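BILBO1_N domain-containing protein (Trypanosoma brucei equiperdum, PDB 7A1I) is probably a cytoskeletal protein of the trypanosome flagellar pocket collar, whose N-terminal ubiquitin-like domain, the part present here, binds a chain of another protein. Local coordinates at residues 23-28 with 33-38; 83-88 with 98-103; 11-16 with 91-96. All blocks are in the same frame, centred on the assembly; numbering follows the deposited sequence.

Interaction 1 (23-28 with 33-38); sequences FLFDAA and SRLLNY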
ATOM      1  N   PHE A  23       5.129  -5.882   4.158  1.00 44.90           N
ATOM      2  CA  PHE A  23       6.578  -5.764   4.086  1.00 46.38           C
ATOM      3  C   PHE A  23       7.153  -5.738   5.496  1.00 46.69           C
ATOM      4  O   PHE A  23       6.617  -5.064   6.383  1.00 46.67           O
ATOM      5  CB  PHE A  23       7.001  -4.493   3.334  1.00 44.34           C
ATOM      6  CG  PHE A  23       6.606  -4.497   1.888  1.00 41.09           C
ATOM      7  CD1 PHE A  23       5.496  -3.782   1.456  1.00 42.23           C
ATOM      8  CD2 PHE A  23       7.340  -5.222   0.960  1.00 43.82           C
ATOM      9  CE1 PHE A  23       5.121  -3.800   0.117  1.00 39.29           C
ATOM     10  CE2 PHE A  23       6.968  -5.254  -0.378  1.00 44.36           C
ATOM     11  CZ  PHE A  23       5.866  -4.545  -0.804  1.00 40.96           C
ATOM     12  N   LEU A  24       8.230  -6.492   5.700  1.00 49.70           N
ATOM     13  CA  LEU A  24       8.918  -6.589   6.983  1.00 53.39           C
ATOM     14  C   LEU A  24      10.257  -5.870   6.890  1.00 50.78           C
ATOM     15  O   LEU A  24      11.063  -6.170   6.004  1.00 50.39           O
ATOM     16  CB  LEU A  24       9.137  -8.050   7.381  1.00 54.27           C
ATOM     17  CG  LEU A  24       7.892  -8.807   7.826  1.00 69.69           C
ATOM     18  CD1 LEU A  24       7.947 -10.242   7.324  1.00 96.66           C
ATOM     19  CD2 LEU A  24       7.762  -8.765   9.339  1.00 65.97           C
ATOM     20  N   PHE A  25      10.499  -4.937   7.803  1.00 62.16           N
ATOM     21  CA  PHE A  25      11.745  -4.185   7.838  1.00 67.16           C
ATOM     22  C   PHE A  25      12.448  -4.408   9.168  1.00 75.82           C
ATOM     23  O   PHE A  25      11.871  -4.934  10.125  1.00 62.24           O
ATOM     24  CB  PHE A  25      11.499  -2.686   7.627  1.00 56.96           C
ATOM     25  CG  PHE A  25      10.821  -2.366   6.338  1.00 50.70           C
ATOM     26  CD1 PHE A  25      11.564  -2.037   5.211  1.00 51.57           C
ATOM     27  CD2 PHE A  25       9.428  -2.420   6.241  1.00 51.51           C
ATOM     28  CE1 PHE A  25      10.929  -1.754   4.010  1.00 50.74           C
ATOM     29  CE2 PHE A  25       8.786  -2.133   5.048  1.00 50.54           C
ATOM     30  CZ  PHE A  25       9.529  -1.802   3.931  1.00 50.32           C
ATOM     31  N   ASP A  26      13.710  -3.981   9.214  1.00 72.38           N
ATOM     32  CA  ASP A  26      14.488  -4.018  10.448  1.00 88.63           C
ATOM     33  C   ASP A  26      13.829  -3.148  11.520  1.00 88.53           C
ATOM     34  O   ASP A  26      12.957  -2.319  11.242  1.00 91.11           O
ATOM     35  CB  ASP A  26      15.922  -3.540  10.208  1.00 87.81           C
ATOM     36  CG  ASP A  26      16.605  -4.264   9.057  1.00 94.90           C
ATOM     37  OD1 ASP A  26      16.674  -3.692   7.947  1.00 95.22           O
ATOM     38  OD2 ASP A  26      17.076  -5.403   9.258  1.00 99.93           O
ATOM     39  N   ALA A  27      14.272  -3.338  12.767  1.00 96.47           N
ATOM     40  CA  ALA A  27      13.699  -2.599  13.888  1.00 96.58           C
ATOM     41  C   ALA A  27      13.728  -1.089  13.671  1.00 92.21           C
ATOM     42  O   ALA A  27      12.913  -0.372  14.267  1.00 89.63           O
ATOM     43  CB  ALA A  27      14.431  -2.954  15.184  1.00107.39           C
ATOM     44  N   ALA A  28      14.640  -0.589  12.831  1.00101.47           N
ATOM     45  CA  ALA A  28      14.649   0.836  12.515  1.00106.09           C
ATOM     46  C   ALA A  28      13.435   1.212  11.674  1.00 95.16           C
ATOM     47  O   ALA A  28      12.671   2.116  12.035  1.00 87.85           O
ATOM     48  CB  ALA A  28      15.949   1.212  11.802  1.00 93.94           C
ATOM     49  N   SER A  33       9.920   7.115   1.133  1.00 39.46           N
ATOM     50  CA  SER A  33      10.297   6.961  -0.267  1.00 43.99           C
ATOM     51  C   SER A  33      10.701   5.525  -0.582  1.00 42.44           C
ATOM     52  O   SER A  33      10.341   4.990  -1.641  1.00 38.30           O
ATOM     53  CB  SER A  33      11.420   7.919  -0.619  1.00 44.01           C
ATOM     54  OG  SER A  33      12.627   7.464  -0.043  1.00 57.75           O
ATOM     55  N   ARG A  34      11.423   4.880   0.340  1.00 43.15           N
ATOM     56  CA  ARG A  34      11.784   3.478   0.153  1.00 41.97           C
ATOM     57  C   ARG A  34      10.549   2.590   0.102  1.00 40.67           C
ATOM     58  O   ARG A  34      10.449   1.696  -0.747  1.00 38.91           O
ATOM     59  CB  ARG A  34      12.707   3.023   1.281  1.00 45.60           C
ATOM     60  CG  ARG A  34      13.429   1.710   0.972  1.00 60.95           C
ATOM     61  CD  ARG A  34      14.558   1.924  -0.038  1.00 67.96           C
ATOM     62  NE  ARG A  34      15.621   2.758   0.520  1.00 80.33           N
ATOM     63  CZ  ARG A  34      16.646   3.241  -0.176  1.00 75.47           C
ATOM     64  NH1 ARG A  34      16.757   2.980  -1.472  1.00 78.72           N
ATOM     65  NH2 ARG A  34      17.557   3.997   0.427  1.00 79.00           N
ATOM     66  N   LEU A  35       9.614   2.801   1.029  1.00 47.44           N
ATOM     67  CA  LEU A  35       8.372   2.039   1.033  1.00 42.11           C
ATOM     68  C   LEU A  35       7.605   2.212  -0.274  1.00 37.53           C
ATOM     69  O   LEU A  35       7.010   1.252  -0.798  1.00 35.85           O
ATOM     70  CB  LEU A  35       7.520   2.472   2.228  1.00 43.65           C
ATOM     71  CG  LEU A  35       6.124   1.852   2.246  1.00 40.66           C
ATOM     72  CD1 LEU A  35       6.218   0.351   2.570  1.00 42.03           C
ATOM     73  CD2 LEU A  35       5.285   2.592   3.263  1.00 40.53           C
ATOM     74  N   LEU A  36       7.604   3.425  -0.823  1.00 37.19           N
ATOM     75  CA  LEU A  36       6.903   3.664  -2.083  1.00 36.25           C
ATOM     76  C   LEU A  36       7.592   2.978  -3.260  1.00 37.99           C
ATOM     77  O   LEU A  36       6.915   2.454  -4.159  1.00 35.55           O
ATOM     78  CB  LEU A  36       6.767   5.171  -2.333  1.00 36.80           C
ATOM     79  CG  LEU A  36       5.804   5.894  -1.377  1.00 37.57           C
ATOM     80  CD1 LEU A  36       5.767   7.396  -1.659  1.00 36.83           C
ATOM     81  CD2 LEU A  36       4.393   5.296  -1.372  1.00 38.53           C
ATOM     82  N   ASN A  37       8.928   2.971  -3.284  1.00 36.11           N
ATOM     83  CA  ASN A  37       9.645   2.281  -4.361  1.00 36.42           C
ATOM     84  C   ASN A  37       9.441   0.765  -4.288  1.00 39.54           C
ATOM     85  O   ASN A  37       9.222   0.113  -5.321  1.00 39.55           O
ATOM     86  CB  ASN A  37      11.152   2.608  -4.316  1.00 37.67           C
ATOM     87  CG  ASN A  37      11.447   4.082  -4.601  1.00 40.65           C
ATOM     88  OD1 ASN A  37      10.653   4.782  -5.233  1.00 45.54           O
ATOM     89  ND2 ASN A  37      12.583   4.557  -4.122  1.00 46.45           N
ATOM     90  N   TYR A  38       9.528   0.183  -3.082  1.00 36.68           N
ATOM     91  CA  TYR A  38       9.241  -1.245  -2.910  1.00 41.77           C
ATOM     92  C   TYR A  38       7.816  -1.575  -3.354  1.00 38.87           C
ATOM     93  O   TYR A  38       7.584  -2.579  -4.047  1.00 36.16           O
ATOM     94  CB  TYR A  38       9.435  -1.664  -1.449  1.00 41.67           C
ATOM     95  CG  TYR A  38      10.872  -1.796  -0.978  1.00 44.70           C
ATOM     96  CD1 TYR A  38      11.158  -2.037   0.359  1.00 55.03           C
ATOM     97  CD2 TYR A  38      11.936  -1.672  -1.861  1.00 51.05           C
ATOM     98  CE1 TYR A  38      12.466  -2.162   0.806  1.00 61.87           C
ATOM     99  CE2 TYR A  38      13.248  -1.795  -1.426  1.00 62.03           C
ATOM    100  CZ  TYR A  38      13.507  -2.040  -0.092  1.00 64.87           C
ATOM    101  OH  TYR A  38      14.807  -2.158   0.340  1.00 84.46           O
TER
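F25 and Y38 make the closest contact between 23-28 and 33-38. CE1 of F25 lies 3.6 Å from CE1 of Y38. Each ring meets the other at its edge, near the ring plane, and the two side chains run alongside in opposite senses. R34 covers one face of Y38 with its CG, 3.9 Å above the ring plane and displaced toward the rim. L35 lies across F25, and its CD1 stands 4.2 Å from CZ of F25. That methyl also serves F23, with CD1 of L35 4.3 Å from CD1 of F23. CG of L35 is anti to the backbone N (chi1 173°), which carries the branched end in toward the strand.

This is the beta-grasp pattern of the ubiquitin-like fold: a hairpin, here 6-14 and 17-25, followed by a helix laid on the sheet. The short axes cross at 143° and approach to 11.2 Å. F23 and L35 form the buried side, where both touch V10 and L35 also reaches I8 and V86. On this side CZ of F23 lies 4.2 Å from the backbone O of Y38. No hydrogen bond links the two segments. Farther out the contact loosens. Y38 is partly exposed there, and beyond its ring the guanidinium end of R34 turns away from the strand.

Interaction 2 (83-88 with 98-103); sequences NSQVYL and AAIPEP. With EDO (1,2-ethanediol), chain G.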
ATOM      1  N   ASN A  83       2.755  -2.151  12.213  1.00 61.21           N
ATOM      2  CA  ASN A  83       1.420  -2.586  11.812  1.00 70.50           C
ATOM      3  C   ASN A  83       0.635  -1.480  11.126  1.00 59.16           C
ATOM      4  O   ASN A  83      -0.602  -1.541  11.076  1.00 56.40           O
ATOM      5  CB  ASN A  83       0.619  -3.134  13.000  1.00 80.94           C
ATOM      6  CG  ASN A  83       1.056  -4.526  13.409  1.00 78.06           C
ATOM      7  OD1 ASN A  83       1.613  -5.276  12.604  1.00 83.71           O
ATOM      8  ND2 ASN A  83       0.800  -4.884  14.666  1.00 82.66           N
ATOM      9  N   SER A  84       1.318  -0.474  10.583  1.00 46.96           N
ATOM     10  CA  SER A  84       0.616   0.556   9.837  1.00 45.55           C
ATOM     11  C   SER A  84       0.005  -0.019   8.563  1.00 39.54           C
ATOM     12  O   SER A  84       0.525  -0.965   7.963  1.00 41.89           O
ATOM     13  CB  SER A  84       1.557   1.713   9.493  1.00 49.26           C
ATOM     14  OG  SER A  84       1.804   2.522  10.637  1.00 57.74           O
ATOM     15  N   GLN A  85      -1.127   0.557   8.160  1.00 38.41           N
ATOM     16  CA  GLN A  85      -1.779   0.219   6.900  1.00 36.58           C
ATOM     17  C   GLN A  85      -1.691   1.442   5.996  1.00 34.65           C
ATOM     18  O   GLN A  85      -2.216   2.514   6.332  1.00 35.07           O
ATOM     19  CB  GLN A  85      -3.243  -0.201   7.093  1.00 37.60           C
ATOM     20  CG  GLN A  85      -3.945  -0.518   5.780  1.00 36.13           C
ATOM     21  CD  GLN A  85      -3.467  -1.847   5.152  1.00 35.71           C
ATOM     22  OE1 GLN A  85      -3.575  -2.909   5.767  1.00 37.29           O
ATOM     23  NE2 GLN A  85      -2.916  -1.773   3.949  1.00 33.81           N
ATOM     24  N   VAL A  86      -1.031   1.278   4.873  1.00 36.18           N
ATOM     25  CA  VAL A  86      -0.915   2.304   3.849  1.00 33.56           C
ATOM     26  C   VAL A  86      -1.856   1.984   2.702  1.00 31.82           C
ATOM     27  O   VAL A  86      -2.118   0.806   2.395  1.00 34.30           O
ATOM     28  CB  VAL A  86       0.547   2.398   3.368  1.00 32.32           C
ATOM     29  CG1 VAL A  86       0.666   3.296   2.140  1.00 31.12           C
ATOM     30  CG2 VAL A  86       1.410   2.975   4.506  1.00 37.46           C
ATOM     31  N   TYR A  87      -2.380   3.036   2.065  1.00 36.78           N
ATOM     32  CA  TYR A  87      -3.167   2.895   0.845  1.00 35.33           C
ATOM     33  C   TYR A  87      -2.591   3.812  -0.221  1.00 34.10           C
ATOM     34  O   TYR A  87      -2.378   5.004   0.031  1.00 36.15           O
ATOM     35  CB  TYR A  87      -4.656   3.225   1.064  1.00 36.74           C
ATOM     36  CG  TYR A  87      -5.524   2.811  -0.102  1.00 39.54           C
ATOM     37  CD1 TYR A  87      -5.934   3.737  -1.067  1.00 41.14           C
ATOM     38  CD2 TYR A  87      -5.953   1.492  -0.233  1.00 41.65           C
ATOM     39  CE1 TYR A  87      -6.744   3.343  -2.140  1.00 38.90           C
ATOM     40  CE2 TYR A  87      -6.749   1.090  -1.305  1.00 41.72           C
ATOM     41  CZ  TYR A  87      -7.133   2.008  -2.251  1.00 41.35           C
ATOM     42  OH  TYR A  87      -7.940   1.604  -3.296  1.00 42.29           O
ATOM     43  N   LEU A  88      -2.379   3.261  -1.418  1.00 35.24           N
ATOM     44  CA  LEU A  88      -1.807   3.981  -2.549  1.00 33.98           C
ATOM     45  C   LEU A  88      -2.886   4.254  -3.588  1.00 35.83           C
ATOM     46  O   LEU A  88      -3.561   3.320  -4.054  1.00 38.54           O
ATOM     47  CB  LEU A  88      -0.652   3.197  -3.178  1.00 33.20           C
ATOM     48  CG  LEU A  88       0.464   2.842  -2.195  1.00 36.28           C
ATOM     49  CD1 LEU A  88       1.585   2.054  -2.885  1.00 34.92           C
ATOM     50  CD2 LEU A  88       1.014   4.106  -1.508  1.00 34.97           C
ATOM     51  N   ALA A  98     -13.801  -0.203  -0.659  1.00 51.41           N
ATOM     52  CA  ALA A  98     -14.126  -1.601  -0.396  1.00 49.93           C
ATOM     53  C   ALA A  98     -13.215  -2.093   0.719  1.00 50.45           C
ATOM     54  O   ALA A  98     -12.250  -1.428   1.098  1.00 51.02           O
ATOM     55  CB  ALA A  98     -13.958  -2.465  -1.651  1.00 46.55           C
ATOM     56  N   ALA A  99     -13.534  -3.276   1.236  1.00 47.68           N
ATOM     57  CA  ALA A  99     -12.770  -3.840   2.338  1.00 46.84           C
ATOM     58  C   ALA A  99     -11.347  -4.158   1.894  1.00 42.82           C
ATOM     59  O   ALA A  99     -11.123  -4.702   0.809  1.00 41.20           O
ATOM     60  CB  ALA A  99     -13.456  -5.103   2.865  1.00 49.83           C
ATOM     61  N   ILE A 100     -10.375  -3.805   2.728  1.00 41.15           N
ATOM     62  CA  ILE A 100      -8.982  -4.155   2.485  1.00 38.49           C
ATOM     63  C   ILE A 100      -8.746  -5.545   3.065  1.00 39.45           C
ATOM     64  O   ILE A 100      -9.010  -5.757   4.258  1.00 43.50           O
ATOM     65  CB  ILE A 100      -8.021  -3.126   3.088  1.00 37.36           C
ATOM     66  CG1 ILE A 100      -8.219  -1.766   2.401  1.00 39.57           C
ATOM     67  CG2 ILE A 100      -6.613  -3.596   2.895  1.00 38.35           C
ATOM     68  CD1 ILE A 100      -7.488  -0.608   3.104  1.00 41.81           C
ATOM     69  N   PRO A 101      -8.276  -6.500   2.281  1.00 38.67           N
ATOM     70  CA  PRO A 101      -8.139  -7.873   2.776  1.00 44.30           C
ATOM     71  C   PRO A 101      -6.864  -8.081   3.585  1.00 45.82           C
ATOM     72  O   PRO A 101      -6.004  -7.211   3.700  1.00 44.22           O
ATOM     73  CB  PRO A 101      -8.101  -8.701   1.496  1.00 43.14           C
ATOM     74  CG  PRO A 101      -7.557  -7.789   0.476  1.00 42.17           C
ATOM     75  CD  PRO A 101      -7.995  -6.399   0.838  1.00 40.26           C
ATOM     76  N   GLU A 102      -6.770  -9.284   4.150  1.00 46.59           N
ATOM     77  CA  GLU A 102      -5.526  -9.742   4.743  1.00 49.50           C
ATOM     78  C   GLU A 102      -4.417  -9.637   3.699  1.00 42.66           C
ATOM     79  O   GLU A 102      -4.662  -9.810   2.500  1.00 42.44           O
ATOM     80  CB  GLU A 102      -5.644 -11.201   5.180  1.00 58.12           C
ATOM     81  CG  GLU A 102      -6.849 -11.551   6.027  1.00 64.76           C
ATOM     82  CD  GLU A 102      -6.765 -11.040   7.442  1.00 74.64           C
ATOM     83  OE1 GLU A 102      -7.832 -10.924   8.087  1.00 72.60           O
ATOM     84  OE2 GLU A 102      -5.640 -10.779   7.917  1.00 74.10           O
ATOM     85  N   PRO A 103      -3.195  -9.343   4.115  1.00 39.15           N
ATOM     86  CA  PRO A 103      -2.119  -9.150   3.143  1.00 39.87           C
ATOM     87  C   PRO A 103      -1.485 -10.464   2.700  1.00 42.90           C
ATOM     88  O   PRO A 103      -1.357 -11.417   3.470  1.00 45.32           O
ATOM     89  CB  PRO A 103      -1.106  -8.305   3.919  1.00 38.78           C
ATOM     90  CG  PRO A 103      -1.296  -8.753   5.356  1.00 45.19           C
ATOM     91  CD  PRO A 103      -2.779  -8.989   5.487  1.00 43.74           C
TER
HETATM   92  C1  EDO G 203      -3.937 -13.360   2.353  1.00 58.92           C
HETATM   93  O1  EDO G 203      -3.092 -14.516   2.340  1.00 58.92           O
HETATM   94  C2  EDO G 203      -5.155 -13.625   1.482  1.00 58.92           C
HETATM   95  O2  EDO G 203      -5.912 -12.415   1.337  1.00 58.92           O
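The Y87 ring and the Q85 amide are the flat groups that meet I100. CD1 of I100 approaches the Y87 ring obliquely, 4.2 Å from CD2 of Y87. F89 packs with the same ring edge-to-face. The Q85 amide touches I100 through its oxygen, with OE1 of Q85 4.2 Å from CG2 of I100. Its NE2 donates to the backbone O of V86 at 3.1 Å, with an N-H...O angle of 163°. The acceptor lies almost in the amide plane, but NE2 is tilted 31° from the carbonyl plane of V86. NE2 also bonds to OD1 of N20, so two partners fix the turn of the amide. CG2 of I100 thus reaches Q85 and CD1 reaches Y87, alternate residues on the same side of the strand. Beyond the contact, O2 of an ethanediol, probably from the crystallisation liquor, donates to the backbone O of E102 at 3.1 Å. A chain of another protein packs on Q85, Y87 and I100, and makes backbone hydrogen bonds to A98 and I100. Here the loop between strands 84-89 and 104-105 of a ubiquitin-like domain folds back over the sheet face remote from helix 32-50, and it shares a protein-binding surface with strand 84-89.

Interaction 3 (11-16 with 91-96); sequences ATDCDG and PDTLDI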
ATOM      1  N   ALA A  11      -1.770  -1.254   0.553  1.00 30.95           N
ATOM      2  CA  ALA A  11      -2.868  -1.770  -0.271  1.00 33.36           C
ATOM      3  C   ALA A  11      -3.127  -0.802  -1.418  1.00 33.00           C
ATOM      4  O   ALA A  11      -2.670   0.349  -1.399  1.00 32.77           O
ATOM      5  CB  ALA A  11      -4.146  -1.997   0.553  1.00 33.29           C
ATOM      6  N   THR A  12      -3.787  -1.313  -2.456  1.00 32.87           N
ATOM      7  CA  THR A  12      -4.132  -0.514  -3.633  1.00 34.13           C
ATOM      8  C   THR A  12      -5.243  -1.233  -4.394  1.00 35.77           C
ATOM      9  O   THR A  12      -5.580  -2.376  -4.093  1.00 35.87           O
ATOM     10  CB  THR A  12      -2.900  -0.258  -4.527  1.00 34.10           C
ATOM     11  OG1 THR A  12      -3.147   0.833  -5.438  1.00 35.58           O
ATOM     12  CG2 THR A  12      -2.482  -1.500  -5.299  1.00 34.58           C
ATOM     13  N   ASP A  13      -5.794  -0.553  -5.395  1.00 37.46           N
ATOM     14  CA  ASP A  13      -6.886  -1.090  -6.198  1.00 39.57           C
ATOM     15  C   ASP A  13      -6.362  -1.818  -7.431  1.00 40.54           C
ATOM     16  O   ASP A  13      -5.497  -1.314  -8.147  1.00 40.73           O
ATOM     17  CB  ASP A  13      -7.824   0.043  -6.618  1.00 41.56           C
ATOM     18  CG  ASP A  13      -9.059  -0.452  -7.359  1.00 46.71           C
ATOM     19  OD1 ASP A  13     -10.102  -0.662  -6.699  1.00 47.82           O
ATOM     20  OD2 ASP A  13      -8.996  -0.605  -8.602  1.00 46.49           O
ATOM     21  N   CYS A  14      -6.911  -2.997  -7.698  1.00 41.79           N
ATOM     22  CA  CYS A  14      -6.575  -3.782  -8.882  1.00 43.46           C
ATOM     23  C   CYS A  14      -7.892  -4.221  -9.517  1.00 49.61           C
ATOM     24  O   CYS A  14      -8.563  -5.141  -9.026  1.00 49.82           O
ATOM     25  CB  CYS A  14      -5.681  -4.964  -8.533  1.00 42.48           C
ATOM     26  SG  CYS A  14      -5.129  -5.887  -9.983  1.00 53.93           S
ATOM     27  N   ASP A  15      -8.267  -3.505 -10.580  1.00 58.16           N
ATOM     28  CA  ASP A  15      -9.465  -3.774 -11.373  1.00 62.62           C
ATOM     29  C   ASP A  15     -10.709  -3.901 -10.501  1.00 62.07           C
ATOM     30  O   ASP A  15     -11.571  -4.756 -10.725  1.00 62.14           O
ATOM     31  CB  ASP A  15      -9.263  -5.016 -12.235  1.00 53.50           C
ATOM     32  CG  ASP A  15      -8.499  -4.711 -13.509  1.00 55.22           C
ATOM     33  OD1 ASP A  15      -8.101  -3.538 -13.690  1.00 54.77           O
ATOM     34  OD2 ASP A  15      -8.288  -5.634 -14.324  1.00 57.41           O
ATOM     35  N   GLY A  16     -10.811  -3.020  -9.507  1.00 54.05           N
ATOM     36  CA  GLY A  16     -11.958  -2.953  -8.628  1.00 51.99           C
ATOM     37  C   GLY A  16     -11.790  -3.664  -7.301  1.00 51.44           C
ATOM     38  O   GLY A  16     -12.514  -3.343  -6.353  1.00 54.79           O
ATOM     39  N   PRO A  91      -3.135   7.034 -10.678  1.00 40.16           N
ATOM     40  CA  PRO A  91      -3.772   7.805 -11.749  1.00 45.45           C
ATOM     41  C   PRO A  91      -4.593   6.891 -12.654  1.00 45.75           C
ATOM     42  O   PRO A  91      -4.400   5.676 -12.683  1.00 41.42           O
ATOM     43  CB  PRO A  91      -2.580   8.403 -12.500  1.00 44.93           C
ATOM     44  CG  PRO A  91      -1.491   7.383 -12.310  1.00 44.07           C
ATOM     45  CD  PRO A  91      -1.689   6.842 -10.918  1.00 41.27           C
ATOM     46  N   ASP A  92      -5.531   7.504 -13.388  1.00 45.32           N
ATOM     47  CA  ASP A  92      -6.373   6.795 -14.368  1.00 45.90           C
ATOM     48  C   ASP A  92      -7.134   5.621 -13.737  1.00 42.99           C
ATOM     49  O   ASP A  92      -7.328   4.577 -14.364  1.00 46.46           O
ATOM     50  CB  ASP A  92      -5.532   6.305 -15.557  1.00 43.56           C
ATOM     51  CG  ASP A  92      -5.038   7.439 -16.446  1.00 48.09           C
ATOM     52  OD1 ASP A  92      -5.890   8.201 -16.955  1.00 49.38           O
ATOM     53  OD2 ASP A  92      -3.793   7.601 -16.588  1.00 45.14           O
ATOM     54  N   THR A  93      -7.609   5.799 -12.501  1.00 41.49           N
ATOM     55  CA  THR A  93      -8.180   4.695 -11.740  1.00 49.04           C
ATOM     56  C   THR A  93      -9.450   5.148 -11.036  1.00 48.88           C
ATOM     57  O   THR A  93      -9.448   6.162 -10.335  1.00 44.79           O
ATOM     58  CB  THR A  93      -7.150   4.159 -10.715  1.00 47.09           C
ATOM     59  OG1 THR A  93      -6.069   3.519 -11.403  1.00 42.05           O
ATOM     60  CG2 THR A  93      -7.782   3.149  -9.761  1.00 46.38           C
ATOM     61  N   LEU A  94     -10.542   4.415 -11.256  1.00 45.31           N
ATOM     62  CA  LEU A  94     -11.763   4.565 -10.469  1.00 50.70           C
ATOM     63  C   LEU A  94     -11.574   3.827  -9.153  1.00 49.36           C
ATOM     64  O   LEU A  94     -11.413   2.599  -9.142  1.00 51.58           O
ATOM     65  CB  LEU A  94     -12.978   4.030 -11.220  1.00 58.64           C
ATOM     66  CG  LEU A  94     -14.333   4.217 -10.519  1.00 63.35           C
ATOM     67  CD1 LEU A  94     -14.692   5.686 -10.294  1.00 53.95           C
ATOM     68  CD2 LEU A  94     -15.443   3.511 -11.320  1.00 67.02           C
ATOM     69  N   ASP A  95     -11.488   4.570  -8.059  1.00 51.84           N
ATOM     70  CA  ASP A  95     -11.171   3.994  -6.757  1.00 58.61           C
ATOM     71  C   ASP A  95     -12.432   4.040  -5.886  1.00 56.54           C
ATOM     72  O   ASP A  95     -12.792   5.085  -5.337  1.00 54.50           O
ATOM     73  CB  ASP A  95      -9.972   4.727  -6.156  1.00 54.97           C
ATOM     74  CG  ASP A  95      -9.115   3.830  -5.294  1.00 52.60           C
ATOM     75  OD1 ASP A  95      -9.672   3.058  -4.488  1.00 57.33           O
ATOM     76  OD2 ASP A  95      -7.874   3.847  -5.474  1.00 49.74           O
ATOM     77  N   ILE A  96     -13.148   2.922  -5.824  1.00 44.85           N
ATOM     78  CA  ILE A  96     -14.369   2.837  -5.037  1.00 48.39           C
ATOM     79  C   ILE A  96     -14.018   2.179  -3.708  1.00 47.84           C
ATOM     80  O   ILE A  96     -13.279   1.188  -3.687  1.00 48.79           O
ATOM     81  CB  ILE A  96     -15.467   2.077  -5.797  1.00 55.07           C
ATOM     82  CG1 ILE A  96     -15.842   2.850  -7.061  1.00 53.26           C
ATOM     83  CG2 ILE A  96     -16.733   1.882  -4.935  1.00 55.30           C
ATOM     84  CD1 ILE A  96     -16.835   2.127  -7.941  1.00 57.46           C
TER
HETATM   85  O   HOH W   1      -5.652   2.376  -5.793  1.00 28.02           O
HETATM   86  O   HOH W   2     -10.819   0.351 -10.350  1.00 43.26           O
HETATM   87  O   HOH W   3     -12.690   0.564  -7.312  1.00 43.67           O
HETATM   88  O   HOH W   4     -14.183  -1.197  -5.087  1.00 44.98           O
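D13 and D95 bring two carboxylates together, with OD1 of D13 4.3 Å from OD1 of D95, and no direct hydrogen bond joins their segments. The countercharge comes from outside both segments, from K18 of strand 17-25. NZ of K18 forms a salt bridge to OD1 of each aspartate, which would offset the like charges. OD1 of D95 also bonds to the hydroxyl of Y87. Water fills much of the remaining polar contact. Water 1 accepts from the backbone N of D13 at 3.0 Å and lies 2.7 Å from OD2 of D95, to which it can donate. Water 3 accepts from the backbone N of I96 at 2.8 Å and can donate to OD1 of D13 or to L94 O. Water 2 sits between OD2 of D13 and L94 O, and water 4 between the carbonyl oxygens of G16 and I96.

With chi1 at -175°, D13 extends its carboxylate away from its own N and across to 91-96. Its OD2 has a second task within the turn. It accepts from the backbone N of G16 at 3.2 Å, with an N-H...O angle of 159°. The donor comes on the syn side, 32° out of the carboxylate plane. This Asx motif ties the end of strand 6-14 to the tight turn that leads into strand 17-25. Direct packing is slight: CG2 of T93 lies 4.1 Å from OD2 of D13, and the carboxylate of D95 sits against CB of D13.

The loop 91-96 runs past the last part of strand 6-14, which is flanked in the sheet by strands 84-89 and 17-25. D13 faces the loop, while C14 points away from it and packs on Y46 and F47 of helix 32-50.

In the fold
All three interactions use one mixed sheet. Interactions 1 and 2 have centres 15 Å apart and touch where the helix meets the sheet: CD2 of L36 packs 3.6 Å from CD2 of L88. Interactions 2 and 3 have centres 13 Å apart and are joined directly. The backbone N of A11 and O of V86, 2.8 Å apart, probably form a hydrogen bond between adjacent strands. Interactions 1 and 3 do not touch. Their centres are 22 Å apart, on opposite sides of the chain's centre. The chain of the other protein lies against interaction 2. A bound sodium lies about 6 Å from the T93 side chain, and the side chain of Q85 is about 7 Å from a bound sodium.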